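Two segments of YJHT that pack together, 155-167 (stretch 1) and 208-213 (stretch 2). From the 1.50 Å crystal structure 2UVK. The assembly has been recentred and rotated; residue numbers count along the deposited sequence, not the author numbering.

Stretch 1 155-167: HYFDKKAEDYFFN
Stretch 2, residues 208-213: GEAKPG

Stretch 1 leaves a helix that ends at F157, passes through a loop, makes a 3-10 turn at 161-164 and continues as loop to N167. D158 is the first residue outside helical angles (phi/psi -95/66). Stretch 2 turns a corner at A210 (-85/-22), then extends through K211 (-163/168) and P212 (-53/120). The CA atoms of A161 and K211 lie 5.1 Å apart, those of F157 and P212 7.2 Å. Together the stretches bury 468 Å².

K211 covers the most surface. Its chi angles are p, t, m, t. CB points sideways, and the long chain carries NZ to stretch 1. K211 CB itself packs 3.9 Å from A161 CA. K211 NZ donates three hydrogen bonds here: to F157 O at 2.8 Å, to K159 O at 2.8 Å and to Y164 OH at 3.0 Å. The amine thus joins the carbonyl of the last helical residue, F157, to that of K159 in the loop after it. Y164 OH in turn donates to Y156 O at 2.6 Å, which ties the phenol to the helix.

P212 presents its ring to three aromatic side chains of the helix and 3-10 turn. P212 CD sits over one face of Y164 (chi1 m, chi2 -88°), 3.5 Å from the ring centroid and 16° off the normal, a CH-pi contact. Y156 (t) approaches obliquely, with OH 4.0 Å from P212 CG. F157 (m) does likewise, with CE1 4.0 Å from P212 CB.

F166 (chi1 m, chi2 8°) points toward stretch 2. E209 O lies at its ring edge, 3.4 Å from F166 CE2. F166 CE2 also lies 3.6 Å from K211 CA, and F166 CZ 3.8 Å from P212 CD.

A161 CB is 3.7 Å from A210 O; the methyl group fills the contact. G213 has positive phi (84/2), which favours glycine. G213 N donates to E209 OE2 at 3.0 Å, bracing the turn.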

# COMPACT_ATOMS: atom_id res chain seq x y z
N HIS B 155 -10.28 -18.86 -0.67
CA HIS B 155 -9.15 -18.18 -0.02
C HIS B 155 -9.46 -16.67 0.04
O HIS B 155 -9.20 -16.00 1.04
CB HIS B 155 -7.87 -18.34 -0.80
CG HIS B 155 -7.11 -19.61 -0.54
ND1 HIS B 155 -6.93 -20.14 0.72
CD2 HIS B 155 -6.37 -20.37 -1.38
CE1 HIS B 155 -6.16 -21.21 0.63
NE2 HIS B 155 -5.81 -21.38 -0.63
N TYR B 156 -10.01 -16.15 -1.04
CA TYR B 156 -10.23 -14.68 -1.12
C TYR B 156 -11.22 -14.15 -0.07
O TYR B 156 -10.99 -13.10 0.54
CB TYR B 156 -10.70 -14.30 -2.51
CG TYR B 156 -10.75 -12.80 -2.77
CD1 TYR B 156 -9.59 -12.08 -2.97
CD2 TYR B 156 -11.97 -12.14 -2.84
CE1 TYR B 156 -9.65 -10.69 -3.24
CE2 TYR B 156 -12.05 -10.77 -3.10
CZ TYR B 156 -10.87 -10.07 -3.30
OH TYR B 156 -10.90 -8.72 -3.60
N PHE B 157 -12.34 -14.84 0.12
CA PHE B 157 -13.41 -14.35 0.98
C PHE B 157 -13.28 -14.77 2.45
O PHE B 157 -13.88 -14.14 3.31
CB PHE B 157 -14.77 -14.72 0.42
CG PHE B 157 -15.11 -14.02 -0.84
CD1 PHE B 157 -15.44 -12.68 -0.82
CD2 PHE B 157 -15.12 -14.68 -2.06
CE1 PHE B 157 -15.75 -12.00 -1.99
CE2 PHE B 157 -15.42 -13.99 -3.23
CZ PHE B 157 -15.75 -12.65 -3.18
N ASP B 158 -12.44 -15.76 2.73
CA ASP B 158 -12.31 -16.29 4.10
C ASP B 158 -11.15 -15.60 4.82
O ASP B 158 -10.11 -16.20 5.13
CB ASP B 158 -12.07 -17.80 4.08
CG ASP B 158 -12.10 -18.42 5.47
OD1 ASP B 158 -12.65 -17.77 6.38
OD2 ASP B 158 -11.56 -19.54 5.62
N LYS B 159 -11.32 -14.30 5.05
CA LYS B 159 -10.32 -13.53 5.76
C LYS B 159 -11.03 -12.53 6.65
O LYS B 159 -12.16 -12.13 6.37
CB LYS B 159 -9.43 -12.75 4.78
CG LYS B 159 -8.81 -13.54 3.67
CD LYS B 159 -7.84 -12.66 2.85
CE LYS B 159 -7.20 -13.44 1.70
NZ LYS B 159 -6.48 -14.66 2.16
N LYS B 160 -10.36 -12.09 7.72
CA LYS B 160 -10.88 -11.00 8.51
C LYS B 160 -10.74 -9.69 7.74
O LYS B 160 -9.90 -9.60 6.84
CB LYS B 160 -10.14 -10.88 9.84
CG LYS B 160 -10.44 -12.06 10.83
CD LYS B 160 -11.88 -11.99 11.35
CE LYS B 160 -12.18 -12.96 12.51
NZ LYS B 160 -13.51 -12.68 13.21
N ALA B 161 -11.52 -8.69 8.11
CA ALA B 161 -11.53 -7.41 7.40
C ALA B 161 -10.13 -6.78 7.30
O ALA B 161 -9.72 -6.30 6.24
CB ALA B 161 -12.52 -6.44 8.04
N GLU B 162 -9.36 -6.83 8.38
CA GLU B 162 -8.01 -6.25 8.38
C GLU B 162 -7.09 -6.86 7.33
O GLU B 162 -6.13 -6.20 6.91
CB GLU B 162 -7.29 -6.42 9.74
CG GLU B 162 -8.06 -6.16 10.99
CD GLU B 162 -8.80 -7.42 11.43
OE1 GLU B 162 -8.23 -8.33 12.12
OE2 GLU B 162 -9.96 -7.48 11.07
N ASP B 163 -7.32 -8.11 6.93
CA ASP B 163 -6.43 -8.81 6.02
C ASP B 163 -6.56 -8.27 4.58
O ASP B 163 -5.78 -8.69 3.71
CB ASP B 163 -6.75 -10.31 5.99
CG ASP B 163 -6.52 -11.00 7.33
OD1 ASP B 163 -5.72 -10.53 8.13
OD2 ASP B 163 -7.14 -12.05 7.54
N TYR B 164 -7.57 -7.44 4.34
CA TYR B 164 -7.76 -6.86 2.99
C TYR B 164 -7.06 -5.53 2.81
O TYR B 164 -6.98 -5.03 1.70
CB TYR B 164 -9.24 -6.70 2.67
CG TYR B 164 -9.96 -8.03 2.59
CD1 TYR B 164 -10.03 -8.77 1.41
CD2 TYR B 164 -10.52 -8.58 3.74
CE1 TYR B 164 -10.69 -10.01 1.36
CE2 TYR B 164 -11.18 -9.79 3.70
CZ TYR B 164 -11.26 -10.50 2.52
OH TYR B 164 -11.91 -11.73 2.54
N PHE B 165 -6.53 -4.96 3.89
CA PHE B 165 -5.71 -3.78 3.81
C PHE B 165 -6.40 -2.68 3.01
O PHE B 165 -5.75 -1.99 2.21
CB PHE B 165 -4.33 -4.11 3.30
CG PHE B 165 -3.54 -4.94 4.26
CD1 PHE B 165 -2.71 -4.33 5.19
CD2 PHE B 165 -3.61 -6.32 4.24
CE1 PHE B 165 -1.99 -5.10 6.09
CE2 PHE B 165 -2.89 -7.08 5.14
CZ PHE B 165 -2.08 -6.47 6.05
N PHE B 166 -7.69 -2.48 3.23
CA PHE B 166 -8.34 -1.27 2.70
C PHE B 166 -7.60 -0.03 3.24
O PHE B 166 -7.09 -0.04 4.37
CB PHE B 166 -9.82 -1.22 3.02
CG PHE B 166 -10.69 -2.16 2.23
CD1 PHE B 166 -10.16 -3.14 1.39
CD2 PHE B 166 -12.05 -2.07 2.35
CE1 PHE B 166 -11.00 -3.95 0.66
CE2 PHE B 166 -12.89 -2.90 1.62
CZ PHE B 166 -12.34 -3.83 0.77
N ASN B 167 -7.53 1.03 2.45
CA ASN B 167 -6.62 2.13 2.72
C ASN B 167 -7.15 3.07 3.79
O ASN B 167 -8.15 3.78 3.56
CB ASN B 167 -6.38 2.96 1.45
CG ASN B 167 -5.28 3.98 1.63
OD1 ASN B 167 -4.56 3.97 2.62
ND2 ASN B 167 -5.11 4.86 0.62
N GLY B 208 -19.68 2.47 3.64
CA GLY B 208 -18.65 1.82 2.84
C GLY B 208 -18.42 0.36 3.19
O GLY B 208 -18.85 -0.12 4.26
N GLU B 209 -17.72 -0.35 2.32
CA GLU B 209 -17.32 -1.73 2.60
C GLU B 209 -16.13 -1.73 3.53
O GLU B 209 -15.17 -1.00 3.29
CB GLU B 209 -16.91 -2.47 1.33
CG GLU B 209 -18.05 -2.94 0.48
CD GLU B 209 -17.59 -3.97 -0.57
OE1 GLU B 209 -16.48 -3.83 -1.10
OE2 GLU B 209 -18.30 -4.98 -0.79
N ALA B 210 -16.18 -2.56 4.60
CA ALA B 210 -15.00 -2.85 5.42
C ALA B 210 -14.15 -3.98 4.86
O ALA B 210 -12.98 -4.09 5.17
CB ALA B 210 -15.39 -3.19 6.88
N LYS B 211 -14.76 -4.83 4.04
CA LYS B 211 -14.05 -5.87 3.30
C LYS B 211 -15.01 -6.29 2.21
O LYS B 211 -16.17 -5.92 2.25
CB LYS B 211 -13.69 -7.06 4.19
CG LYS B 211 -14.87 -7.79 4.86
CD LYS B 211 -14.49 -9.23 5.27
CE LYS B 211 -14.49 -10.16 4.07
NZ LYS B 211 -14.17 -11.58 4.47
N PRO B 212 -14.54 -7.06 1.22
CA PRO B 212 -15.48 -7.51 0.19
C PRO B 212 -16.71 -8.20 0.79
O PRO B 212 -16.54 -9.15 1.56
CB PRO B 212 -14.63 -8.42 -0.67
CG PRO B 212 -13.25 -7.87 -0.53
CD PRO B 212 -13.17 -7.51 0.93
N GLY B 213 -17.89 -7.64 0.53
CA GLY B 213 -19.17 -8.17 1.01
C GLY B 213 -19.64 -7.80 2.41
O GLY B 213 -20.70 -8.26 2.87